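Local coordinates for protein carbohydrate oxidase (Microdochium nivale, PDB 3RJA) that oxidises the C1 hydroxyl of mono-, oligo- and polysaccharides to lactones with its FAD cofactor, reducing molecular oxygen to hydrogen peroxide, at residues R238-Y252 with F352-Q366. Residues are numbered along the deposited sequence; the frame is centred on the assembly and turned at random. Where two conformers were deposited one is given.
Sequences RWVAPREVNFRIGDY and FWFYQLDVHGGKNSQ. With ABL ((2R,3R,4R,5R)-4,5-dihydroxy-2-(hydroxymethyl)-6-oxopiperidin-3-yl beta-D-glucopyranoside), chain G.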
ATOM      1  N   ARG A 238     -17.703   4.601 -12.858  1.00 14.90           N
ATOM      2  CA  ARG A 238     -17.866   3.370 -13.619  1.00 14.80           C
ATOM      3  C   ARG A 238     -17.890   3.639 -15.117  1.00 14.29           C
ATOM      4  O   ARG A 238     -17.208   2.962 -15.881  1.00 14.87           O
ATOM      5  CB  ARG A 238     -19.122   2.615 -13.184  1.00 15.65           C
ATOM      6  CG  ARG A 238     -19.311   1.291 -13.901  1.00 17.55           C
ATOM      7  CD  ARG A 238     -20.505   0.535 -13.349  1.00 20.05           C
ATOM      8  NE  ARG A 238     -20.476   0.325 -11.896  1.00 20.83           N
ATOM      9  CZ  ARG A 238     -19.654  -0.531 -11.269  1.00 20.43           C
ATOM     10  NH1 ARG A 238     -18.758  -1.233 -11.949  1.00 19.35           N
ATOM     11  NH2 ARG A 238     -19.723  -0.686  -9.957  1.00 18.07           N
ATOM     12  N   TRP A 239     -18.613   4.675 -15.522  1.00 14.50           N
ATOM     13  CA  TRP A 239     -18.936   4.855 -16.935  1.00 15.85           C
ATOM     14  C   TRP A 239     -18.347   6.038 -17.693  1.00 17.09           C
ATOM     15  O   TRP A 239     -18.388   6.032 -18.919  1.00 18.43           O
ATOM     16  CB  TRP A 239     -20.457   4.893 -17.079  1.00 15.19           C
ATOM     17  CG  TRP A 239     -21.122   3.561 -16.791  1.00 15.90           C
ATOM     18  CD1 TRP A 239     -20.917   2.367 -17.453  1.00 15.75           C
ATOM     19  CD2 TRP A 239     -22.127   3.306 -15.799  1.00 15.98           C
ATOM     20  NE1 TRP A 239     -21.749   1.382 -16.923  1.00 15.37           N
ATOM     21  CE2 TRP A 239     -22.499   1.938 -15.910  1.00 15.69           C
ATOM     22  CE3 TRP A 239     -22.761   4.108 -14.826  1.00 17.08           C
ATOM     23  CZ2 TRP A 239     -23.466   1.348 -15.069  1.00 15.47           C
ATOM     24  CZ3 TRP A 239     -23.734   3.524 -13.994  1.00 15.38           C
ATOM     25  CH2 TRP A 239     -24.073   2.150 -14.126  1.00 16.80           C
ATOM     26  N   VAL A 240     -17.834   7.053 -16.984  1.00 17.59           N
ATOM     27  CA  VAL A 240     -17.514   8.346 -17.596  1.00 16.19           C
ATOM     28  C   VAL A 240     -16.078   8.816 -17.377  1.00 16.71           C
ATOM     29  O   VAL A 240     -15.429   9.285 -18.323  1.00 14.36           O
ATOM     30  CB  VAL A 240     -18.474   9.470 -17.080  1.00 18.05           C
ATOM     31  CG1 VAL A 240     -18.231  10.819 -17.837  1.00 17.89           C
ATOM     32  CG2 VAL A 240     -19.950   9.040 -17.215  1.00 17.19           C
ATOM     33  N   ALA A 241     -15.604   8.753 -16.124  1.00 15.76           N
ATOM     34  CA  ALA A 241     -14.296   9.306 -15.751  1.00 15.03           C
ATOM     35  C   ALA A 241     -13.174   8.975 -16.768  1.00 16.03           C
ATOM     36  O   ALA A 241     -12.807   7.801 -16.960  1.00 16.08           O
ATOM     37  CB  ALA A 241     -13.894   8.855 -14.327  1.00 14.68           C
ATOM     38  N   PRO A 242     -12.642  10.010 -17.450  1.00 16.03           N
ATOM     39  CA  PRO A 242     -11.544   9.763 -18.370  1.00 16.56           C
ATOM     40  C   PRO A 242     -10.333   9.222 -17.615  1.00 15.55           C
ATOM     41  O   PRO A 242     -10.231   9.386 -16.407  1.00 13.95           O
ATOM     42  CB  PRO A 242     -11.251  11.153 -18.951  1.00 19.00           C
ATOM     43  CG  PRO A 242     -12.575  11.866 -18.829  1.00 20.15           C
ATOM     44  CD  PRO A 242     -13.096  11.405 -17.503  1.00 16.95           C
ATOM     45  N   ARG A 243      -9.461   8.553 -18.347  1.00 16.21           N
ATOM     46  CA  ARG A 243      -8.174   8.069 -17.857  1.00 16.95           C
ATOM     47  C   ARG A 243      -7.405   9.123 -17.061  1.00 15.56           C
ATOM     48  O   ARG A 243      -6.882   8.822 -15.992  1.00 14.40           O
ATOM     49  CB  ARG A 243      -7.334   7.640 -19.064  1.00 18.98           C
ATOM     50  CG  ARG A 243      -6.127   6.822 -18.711  1.00 21.84           C
ATOM     51  CD  ARG A 243      -5.255   6.563 -19.955  1.00 22.83           C
ATOM     52  NE  ARG A 243      -4.016   5.921 -19.545  1.00 25.71           N
ATOM     53  CZ  ARG A 243      -2.875   5.945 -20.226  1.00 32.73           C
ATOM     54  NH1 ARG A 243      -2.784   6.605 -21.384  1.00 33.55           N
ATOM     55  NH2 ARG A 243      -1.812   5.316 -19.734  1.00 31.55           N
ATOM     56  N   GLU A 244      -7.359  10.352 -17.578  1.00 15.04           N
ATOM     57  CA  GLU A 244      -6.568  11.440 -16.980  1.00 15.55           C
ATOM     58  C   GLU A 244      -7.023  11.884 -15.556  1.00 15.36           C
ATOM     59  O   GLU A 244      -6.318  12.657 -14.888  1.00 14.20           O
ATOM     60  CB  GLU A 244      -6.590  12.684 -17.892  1.00 16.38           C
ATOM     61  CG  GLU A 244      -5.848  12.567 -19.227  1.00 17.63           C
ATOM     62  CD  GLU A 244      -6.594  11.665 -20.237  1.00 19.49           C
ATOM     63  OE1 GLU A 244      -7.844  11.540 -20.146  1.00 16.90           O
ATOM     64  OE2 GLU A 244      -5.911  11.096 -21.114  1.00 19.52           O
ATOM     65  N   VAL A 245      -8.206  11.457 -15.117  1.00 14.01           N
ATOM     66  CA  VAL A 245      -8.701  11.917 -13.821  0.50 14.25           C
ATOM     67  C   VAL A 245      -8.442  10.871 -12.739  1.00 13.64           C
ATOM     68  O   VAL A 245      -8.752   9.699 -12.898  1.00 12.44           O
ATOM     69  CB  VAL A 245     -10.168  12.409 -13.857  0.50 13.99           C
ATOM     70  CG1 VAL A 245     -11.160  11.261 -13.687  0.50 15.16           C
ATOM     71  CG2 VAL A 245     -10.388  13.455 -12.786  0.50 14.73           C
ATOM     72  N   ASN A 246      -7.817  11.314 -11.648  1.00 12.91           N
ATOM     73  CA  ASN A 246      -7.480  10.413 -10.531  1.00 12.47           C
ATOM     74  C   ASN A 246      -8.085  11.022  -9.303  1.00 13.16           C
ATOM     75  O   ASN A 246      -7.797  12.200  -8.998  1.00 13.72           O
ATOM     76  CB  ASN A 246      -5.964  10.303 -10.313  1.00 12.61           C
ATOM     77  CG  ASN A 246      -5.207   9.935 -11.564  1.00 12.81           C
ATOM     78  OD1 ASN A 246      -4.786   8.789 -11.727  1.00 14.31           O
ATOM     79  ND2 ASN A 246      -5.010  10.904 -12.443  1.00 11.42           N
ATOM     80  N   PHE A 247      -8.944  10.299  -8.595  1.00 12.02           N
ATOM     81  CA  PHE A 247      -9.525  10.951  -7.415  1.00 12.70           C
ATOM     82  C   PHE A 247     -10.087   9.997  -6.378  1.00 11.60           C
ATOM     83  O   PHE A 247     -10.193   8.768  -6.610  1.00 11.87           O
ATOM     84  CB  PHE A 247     -10.574  12.023  -7.836  1.00 13.18           C
ATOM     85  CG  PHE A 247     -11.920  11.457  -8.287  1.00 12.92           C
ATOM     86  CD1 PHE A 247     -12.071  10.864  -9.535  1.00 12.85           C
ATOM     87  CD2 PHE A 247     -13.029  11.556  -7.464  1.00 14.17           C
ATOM     88  CE1 PHE A 247     -13.331  10.373  -9.966  1.00 14.10           C
ATOM     89  CE2 PHE A 247     -14.308  11.054  -7.876  1.00 13.97           C
ATOM     90  CZ  PHE A 247     -14.446  10.475  -9.118  1.00 13.76           C
ATOM     91  N   ARG A 248     -10.486  10.600  -5.270  1.00 11.74           N
ATOM     92  CA  ARG A 248     -11.165   9.893  -4.181  0.50 13.06           C
ATOM     93  C   ARG A 248     -12.111  10.815  -3.408  1.00 12.91           C
ATOM     94  O   ARG A 248     -12.010  12.032  -3.499  1.00 14.87           O
ATOM     95  CB  ARG A 248     -10.149   9.255  -3.217  0.50 13.46           C
ATOM     96  CG  ARG A 248      -9.024  10.180  -2.675  0.50 15.16           C
ATOM     97  CD  ARG A 248      -8.399   9.546  -1.408  0.50 16.35           C
ATOM     98  NE  ARG A 248      -7.080  10.062  -1.050  0.50 16.99           N
ATOM     99  CZ  ARG A 248      -5.952   9.350  -1.121  0.50 17.83           C
ATOM    100  NH1 ARG A 248      -4.801   9.901  -0.759  0.50 18.12           N
ATOM    101  NH2 ARG A 248      -5.971   8.090  -1.549  0.50 17.55           N
ATOM    102  N   ILE A 249     -13.040  10.218  -2.663  1.00 13.18           N
ATOM    103  CA  ILE A 249     -13.798  10.942  -1.637  1.00 13.09           C
ATOM    104  C   ILE A 249     -13.075  10.659  -0.329  1.00 14.73           C
ATOM    105  O   ILE A 249     -12.740   9.502  -0.031  1.00 14.29           O
ATOM    106  CB  ILE A 249     -15.250  10.440  -1.471  1.00 12.90           C
ATOM    107  CG1 ILE A 249     -16.034  10.550  -2.781  1.00 13.43           C
ATOM    108  CG2 ILE A 249     -15.984  11.199  -0.332  1.00 11.76           C
ATOM    109  CD1 ILE A 249     -17.244   9.590  -2.862  1.00 12.89           C
ATOM    110  N   GLY A 250     -12.836  11.709   0.456  1.00 15.54           N
ATOM    111  CA  GLY A 250     -12.204  11.565   1.753  1.00 16.40           C
ATOM    112  C   GLY A 250     -12.916  12.456   2.752  1.00 16.93           C
ATOM    113  O   GLY A 250     -13.412  13.507   2.377  1.00 16.74           O
ATOM    114  N   ASP A 251     -12.987  12.013   4.006  1.00 15.90           N
ATOM    115  CA  ASP A 251     -13.468  12.841   5.109  1.00 15.97           C
ATOM    116  C   ASP A 251     -12.506  12.736   6.289  1.00 15.95           C
ATOM    117  O   ASP A 251     -12.371  11.664   6.881  1.00 16.40           O
ATOM    118  CB  ASP A 251     -14.860  12.408   5.534  1.00 14.75           C
ATOM    119  CG  ASP A 251     -15.526  13.406   6.503  1.00 16.02           C
ATOM    120  OD1 ASP A 251     -14.897  14.436   6.888  1.00 14.23           O
ATOM    121  OD2 ASP A 251     -16.696  13.135   6.864  1.00 15.25           O
ATOM    122  N   TYR A 252     -11.849  13.855   6.594  1.00 15.47           N
ATOM    123  CA  TYR A 252     -10.926  14.001   7.713  1.00 16.62           C
ATOM    124  C   TYR A 252     -11.512  14.926   8.799  1.00 16.60           C
ATOM    125  O   TYR A 252     -10.832  15.244   9.773  1.00 16.34           O
ATOM    126  CB  TYR A 252      -9.585  14.567   7.207  1.00 16.19           C
ATOM    127  CG  TYR A 252      -9.184  13.898   5.909  1.00 18.27           C
ATOM    128  CD1 TYR A 252      -8.653  12.592   5.915  1.00 16.49           C
ATOM    129  CD2 TYR A 252      -9.395  14.523   4.680  1.00 16.83           C
ATOM    130  CE1 TYR A 252      -8.330  11.945   4.741  1.00 16.35           C
ATOM    131  CE2 TYR A 252      -9.069  13.869   3.485  1.00 17.05           C
ATOM    132  CZ  TYR A 252      -8.531  12.584   3.537  1.00 17.28           C
ATOM    133  OH  TYR A 252      -8.200  11.916   2.389  1.00 17.95           O
ATOM    134  N   PHE A 352      -8.913  11.098  16.254  1.00 15.35           N
ATOM    135  CA  PHE A 352      -8.973  11.353  14.810  1.00 16.72           C
ATOM    136  C   PHE A 352      -9.341  10.067  14.036  1.00 17.32           C
ATOM    137  O   PHE A 352      -8.863   8.965  14.360  1.00 18.05           O
ATOM    138  CB  PHE A 352      -7.626  11.878  14.336  1.00 16.38           C
ATOM    139  CG  PHE A 352      -7.549  12.130  12.865  1.00 16.26           C
ATOM    140  CD1 PHE A 352      -8.359  13.080  12.264  1.00 16.61           C
ATOM    141  CD2 PHE A 352      -6.649  11.405  12.067  1.00 17.40           C
ATOM    142  CE1 PHE A 352      -8.293  13.310  10.888  1.00 17.68           C
ATOM    143  CE2 PHE A 352      -6.560  11.627  10.679  1.00 16.73           C
ATOM    144  CZ  PHE A 352      -7.382  12.585  10.092  1.00 17.10           C
ATOM    145  N   TRP A 353     -10.214  10.196  13.046  1.00 15.80           N
ATOM    146  CA  TRP A 353     -10.491   9.083  12.145  1.00 15.97           C
ATOM    147  C   TRP A 353     -10.726   9.654  10.761  1.00 17.02           C
ATOM    148  O   TRP A 353     -11.103  10.824  10.635  1.00 16.81           O
ATOM    149  CB  TRP A 353     -11.683   8.210  12.601  1.00 14.59           C
ATOM    150  CG  TRP A 353     -13.025   8.931  12.678  1.00 15.79           C
ATOM    151  CD1 TRP A 353     -13.641   9.416  13.821  1.00 16.14           C
ATOM    152  CD2 TRP A 353     -13.921   9.235  11.588  1.00 15.67           C
ATOM    153  NE1 TRP A 353     -14.840  10.008  13.498  1.00 16.01           N
ATOM    154  CE2 TRP A 353     -15.038   9.927  12.143  1.00 16.25           C
ATOM    155  CE3 TRP A 353     -13.882   9.010  10.200  1.00 16.05           C
ATOM    156  CZ2 TRP A 353     -16.127  10.371  11.353  1.00 15.64           C
ATOM    157  CZ3 TRP A 353     -14.946   9.469   9.411  1.00 16.26           C
ATOM    158  CH2 TRP A 353     -16.051  10.158   9.992  1.00 16.02           C
ATOM    159  N   PHE A 354     -10.506   8.821   9.737  1.00 14.58           N
ATOM    160  CA  PHE A 354     -10.922   9.124   8.379  1.00 13.72           C
ATOM    161  C   PHE A 354     -11.352   7.864   7.602  1.00 13.43           C
ATOM    162  O   PHE A 354     -11.043   6.730   8.001  1.00 13.14           O
ATOM    163  CB  PHE A 354      -9.847   9.927   7.635  1.00 12.33           C
ATOM    164  CG  PHE A 354      -8.611   9.134   7.288  1.00 14.33           C
ATOM    165  CD1 PHE A 354      -8.616   8.248   6.212  1.00 13.94           C
ATOM    166  CD2 PHE A 354      -7.423   9.307   8.023  1.00 15.02           C
ATOM    167  CE1 PHE A 354      -7.453   7.525   5.870  1.00 14.99           C
ATOM    168  CE2 PHE A 354      -6.261   8.605   7.696  1.00 15.51           C
ATOM    169  CZ  PHE A 354      -6.278   7.703   6.612  1.00 16.54           C
ATOM    170  N   TYR A 355     -12.092   8.073   6.514  1.00 13.36           N
ATOM    171  CA  TYR A 355     -12.203   7.055   5.458  1.00 13.62           C
ATOM    172  C   TYR A 355     -11.740   7.714   4.152  1.00 13.88           C
ATOM    173  O   TYR A 355     -11.788   8.933   4.005  1.00 15.17           O
ATOM    174  CB  TYR A 355     -13.636   6.520   5.309  1.00 12.75           C
ATOM    175  CG  TYR A 355     -14.603   7.570   4.800  1.00 13.98           C
ATOM    176  CD1 TYR A 355     -14.697   7.851   3.440  1.00 13.88           C
ATOM    177  CD2 TYR A 355     -15.420   8.298   5.691  1.00 13.89           C
ATOM    178  CE1 TYR A 355     -15.575   8.807   2.970  1.00 14.95           C
ATOM    179  CE2 TYR A 355     -16.307   9.260   5.235  1.00 14.12           C
ATOM    180  CZ  TYR A 355     -16.374   9.509   3.869  1.00 15.26           C
ATOM    181  OH  TYR A 355     -17.221  10.462   3.376  1.00 16.16           O
ATOM    182  N   GLN A 356     -11.286   6.897   3.212  1.00 14.23           N
ATOM    183  CA  GLN A 356     -11.034   7.320   1.837  1.00 13.23           C
ATOM    184  C   GLN A 356     -11.719   6.330   0.936  1.00 13.45           C
ATOM    185  O   GLN A 356     -11.540   5.114   1.094  1.00 15.36           O
ATOM    186  CB  GLN A 356      -9.534   7.374   1.527  1.00 12.54           C
ATOM    187  CG  GLN A 356      -8.806   8.357   2.410  1.00 13.32           C
ATOM    188  CD  GLN A 356      -7.310   8.284   2.318  1.00 14.43           C
ATOM    189  OE1 GLN A 356      -6.614   9.306   2.396  1.00 15.86           O
ATOM    190  NE2 GLN A 356      -6.793   7.080   2.171  1.00 16.07           N
ATOM    191  N   LEU A 357     -12.524   6.850   0.008  1.00 12.84           N
ATOM    192  CA  LEU A 357     -13.126   6.053  -1.042  1.00 12.45           C
ATOM    193  C   LEU A 357     -12.408   6.370  -2.359  1.00 11.77           C
ATOM    194  O   LEU A 357     -12.744   7.359  -3.050  1.00 10.11           O
ATOM    195  CB  LEU A 357     -14.622   6.327  -1.142  1.00 13.11           C
ATOM    196  CG  LEU A 357     -15.505   6.345   0.130  1.00 14.87           C
ATOM    197  CD1 LEU A 357     -16.996   6.570  -0.213  1.00 15.45           C
ATOM    198  CD2 LEU A 357     -15.392   5.109   0.986  1.00 14.08           C
ATOM    199  N   ASP A 358     -11.419   5.519  -2.664  1.00 10.68           N
ATOM    200  CA  ASP A 358     -10.584   5.692  -3.851  0.50 11.19           C
ATOM    201  C   ASP A 358     -11.213   5.085  -5.098  1.00 10.93           C
ATOM    202  O   ASP A 358     -11.669   3.953  -5.084  1.00  9.87           O
ATOM    203  CB  ASP A 358      -9.181   5.122  -3.623  0.50 10.85           C
ATOM    204  CG  ASP A 358      -8.335   6.039  -2.767  0.50 12.04           C
ATOM    205  OD1 ASP A 358      -8.552   6.042  -1.540  0.50 12.15           O
ATOM    206  OD2 ASP A 358      -7.496   6.794  -3.320  0.50 12.13           O
ATOM    207  N   VAL A 359     -11.224   5.868  -6.176  1.00 11.38           N
ATOM    208  CA  VAL A 359     -11.700   5.402  -7.469  1.00 11.05           C
ATOM    209  C   VAL A 359     -10.610   4.539  -8.129  1.00 11.30           C
ATOM    210  O   VAL A 359      -9.704   5.030  -8.829  1.00 13.04           O
ATOM    211  CB  VAL A 359     -12.198   6.589  -8.319  1.00 11.62           C
ATOM    212  CG1 VAL A 359     -12.529   6.167  -9.738  1.00 10.95           C
ATOM    213  CG2 VAL A 359     -13.436   7.231  -7.637  1.00 12.43           C
ATOM    214  N   HIS A 360     -10.732   3.239  -7.911  1.00 10.76           N
ATOM    215  CA  HIS A 360      -9.700   2.230  -8.204  1.00 11.83           C
ATOM    216  C   HIS A 360      -9.972   1.616  -9.569  1.00 12.55           C
ATOM    217  O   HIS A 360      -9.097   1.564 -10.419  1.00 13.42           O
ATOM    218  CB  HIS A 360      -9.749   1.191  -7.050  1.00 12.31           C
ATOM    219  CG  HIS A 360      -8.894  -0.031  -7.227  1.00 12.43           C
ATOM    220  ND1 HIS A 360      -9.349  -1.177  -7.851  1.00 11.96           N
ATOM    221  CD2 HIS A 360      -7.660  -0.327  -6.760  1.00 12.55           C
ATOM    222  CE1 HIS A 360      -8.408  -2.106  -7.819  1.00 11.78           C
ATOM    223  NE2 HIS A 360      -7.382  -1.625  -7.142  1.00 13.72           N
ATOM    224  N   GLY A 361     -11.209   1.183  -9.796  1.00 13.33           N
ATOM    225  CA  GLY A 361     -11.592   0.601 -11.064  1.00 13.26           C
ATOM    226  C   GLY A 361     -12.412   1.562 -11.907  1.00 15.09           C
ATOM    227  O   GLY A 361     -12.295   2.796 -11.762  1.00 14.03           O
ATOM    228  N   GLY A 362     -13.249   1.004 -12.787  1.00 14.63           N
ATOM    229  CA  GLY A 362     -14.035   1.823 -13.690  1.00 15.02           C
ATOM    230  C   GLY A 362     -13.521   1.677 -15.110  1.00 15.58           C
ATOM    231  O   GLY A 362     -12.365   1.293 -15.333  1.00 15.56           O
ATOM    232  N   LYS A 363     -14.379   2.006 -16.070  1.00 17.64           N
ATOM    233  CA  LYS A 363     -14.103   1.785 -17.492  1.00 19.79           C
ATOM    234  C   LYS A 363     -12.722   2.299 -17.957  1.00 17.79           C
ATOM    235  O   LYS A 363     -11.990   1.588 -18.660  1.00 17.17           O
ATOM    236  CB  LYS A 363     -15.214   2.414 -18.350  1.00 22.67           C
ATOM    237  CG  LYS A 363     -15.202   1.957 -19.792  1.00 28.17           C
ATOM    238  CD  LYS A 363     -15.283   3.130 -20.753  1.00 35.08           C
ATOM    239  CE  LYS A 363     -16.652   3.265 -21.380  1.00 40.63           C
ATOM    240  NZ  LYS A 363     -16.579   4.147 -22.582  1.00 41.35           N
ATOM    241  N   ASN A 364     -12.375   3.532 -17.599  1.00 15.26           N
ATOM    242  CA  ASN A 364     -11.124   4.113 -18.103  1.00 15.32           C
ATOM    243  C   ASN A 364      -9.951   4.056 -17.111  1.00 14.54           C
ATOM    244  O   ASN A 364      -8.894   4.693 -17.315  1.00 13.16           O
ATOM    245  CB  ASN A 364     -11.387   5.531 -18.627  1.00 16.76           C
ATOM    246  CG  ASN A 364     -12.516   5.554 -19.667  1.00 18.99           C
ATOM    247  OD1 ASN A 364     -12.408   4.910 -20.693  1.00 19.11           O
ATOM    248  ND2 ASN A 364     -13.610   6.246 -19.366  1.00 19.06           N
ATOM    249  N   SER A 365     -10.121   3.283 -16.037  1.00 13.76           N
ATOM    250  CA  SER A 365      -9.053   3.166 -15.058  1.00 13.18           C
ATOM    251  C   SER A 365      -7.959   2.267 -15.608  1.00 14.02           C
ATOM    252  O   SER A 365      -8.209   1.101 -15.970  1.00 13.34           O
ATOM    253  CB  SER A 365      -9.555   2.645 -13.713  1.00 12.22           C
ATOM    254  OG  SER A 365      -8.445   2.386 -12.849  1.00 11.15           O
ATOM    255  N   GLN A 366      -6.737   2.791 -15.659  1.00 13.64           N
ATOM    256  CA  GLN A 366      -5.591   1.973 -16.071  1.00 15.07           C
ATOM    257  C   GLN A 366      -5.339   0.733 -15.153  1.00 14.73           C
ATOM    258  O   GLN A 366      -4.810  -0.293 -15.594  1.00 15.06           O
ATOM    259  CB  GLN A 366      -4.350   2.869 -16.168  1.00 15.80           C
ATOM    260  CG  GLN A 366      -3.216   2.329 -16.994  1.00 17.92           C
ATOM    261  CD  GLN A 366      -3.548   1.960 -18.447  1.00 17.34           C
ATOM    262  OE1 GLN A 366      -2.899   1.083 -18.978  1.00 22.73           O
ATOM    263  NE2 GLN A 366      -4.523   2.610 -19.082  1.00 17.34           N
TER
HETATM  264  C1A ABL G 604      -2.715   6.084   3.288  1.00 42.43           C
HETATM  265  O1A ABL G 604      -2.727   5.043   2.590  1.00 45.61           O
HETATM  266  C2A ABL G 604      -3.316   7.401   2.755  1.00 42.65           C
HETATM  267  O2A ABL G 604      -3.088   7.438   1.347  1.00 39.75           O
HETATM  268  C3A ABL G 604      -2.735   8.665   3.436  1.00 38.30           C
HETATM  269  O3A ABL G 604      -3.606   9.769   3.083  1.00 38.64           O
HETATM  270  C4A ABL G 604      -2.774   8.491   4.942  1.00 40.88           C
HETATM  271  O1  ABL G 604      -2.284   9.669   5.630  1.00 43.18           O
HETATM  272  C5A ABL G 604      -1.868   7.275   5.341  1.00 40.31           C
HETATM  273  N5  ABL G 604      -2.188   6.067   4.535  1.00 39.74           N
HETATM  274  C6A ABL G 604      -2.051   6.856   6.823  1.00 39.00           C
HETATM  275  O6A ABL G 604      -0.891   6.212   7.383  1.00 35.72           O
HETATM  276  C1  ABL G 604      -3.237  10.630   6.168  1.00 45.15           C
HETATM  277  C2  ABL G 604      -2.604  11.418   7.343  1.00 46.58           C
HETATM  278  O2  ABL G 604      -2.209  10.486   8.356  1.00 51.76           O
HETATM  279  C3  ABL G 604      -3.618  12.442   7.871  1.00 48.71           C
HETATM  280  O3  ABL G 604      -3.073  13.211   8.943  1.00 50.06           O
HETATM  281  C4  ABL G 604      -4.096  13.339   6.684  1.00 46.14           C
HETATM  282  O4  ABL G 604      -5.030  14.325   7.103  1.00 48.59           O
HETATM  283  C5  ABL G 604      -4.716  12.464   5.588  1.00 44.99           C
HETATM  284  O5  ABL G 604      -3.718  11.506   5.159  1.00 45.16           O
HETATM  285  C6  ABL G 604      -5.251  13.285   4.409  1.00 40.74           C
HETATM  286  O6  ABL G 604      -4.318  14.148   3.842  1.00 36.37           O
HETATM  287  O   HOH W   1     -15.809   6.397 -21.237  0.50 16.88           O
HETATM  288  O   HOH W   2     -13.835   5.402 -16.130  1.00 20.69           O
HETATM  289  O   HOH W   3      -8.530   7.480  -9.285  1.00  9.27           O
HETATM  290  O   HOH W   4     -13.316  12.197  10.094  1.00 17.04           O
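The glucopyranosyl unit of the bound disaccharide analogue lies over one face of the Tyr252 ring, ABL C6 3.4 Å from Tyr252 CE1, while the side-chain amide of Gln356 stands at the ring's edge, almost perpendicular. Phe354 meets the same ring obliquely through its CB, 3.4 Å from Tyr252 CD1, and Phe352, packing beside them, turns its edge to the carbonyl of Tyr252. Tyr252, Phe354, Gln356 and Arg248 belong to the pocket that holds the substrate analogue, on one face of the antiparallel sheet of this FAD-linked oxidase, where strands 245-251 and 352-359 are central neighbours. Further along, the guanidinium of Arg248 is stacked on the Gln356 amide, the planes 17° apart. Its NH2 forms a salt bridge with Asp358, 2.7 Å to OD2 on the syn lone pair, and CG of Arg248 lies between its backbone N and carbonyl carbon (chi1 51°), which carries the extended chain alongside Asp358. Stack and salt bridge probably hold the guanidinium near the substrate analogue, with the Arg248 side chain about 5 Å from the FAD. The phenolic OH of Tyr252 is bonded to Glu260 on the adjoining strand 258-264.

The opposite face is largely apolar: Ile249 packs on Leu357 and against the edge of Tyr355, and CG2 of Val359 sits over the face of Phe247, 18° off the ring normal, beneath helix 223-239. Asp251 CB lies 3.5 Å from Tyr355 CE2; both polar ends reach Tyr341. Ile249 and Leu357 form the hydrogen-bonded pair between the strands, and Val359 N adds a bond to Phe247 O. Water 3 continues the pairing from Phe247 N to Val359 O. Beyond the strands, Lys363 N bonds to Arg238 O near the helix end, and Asn364 ND2 reaches Ala241 O at 3.0 Å, approaching from above the carbonyl plane.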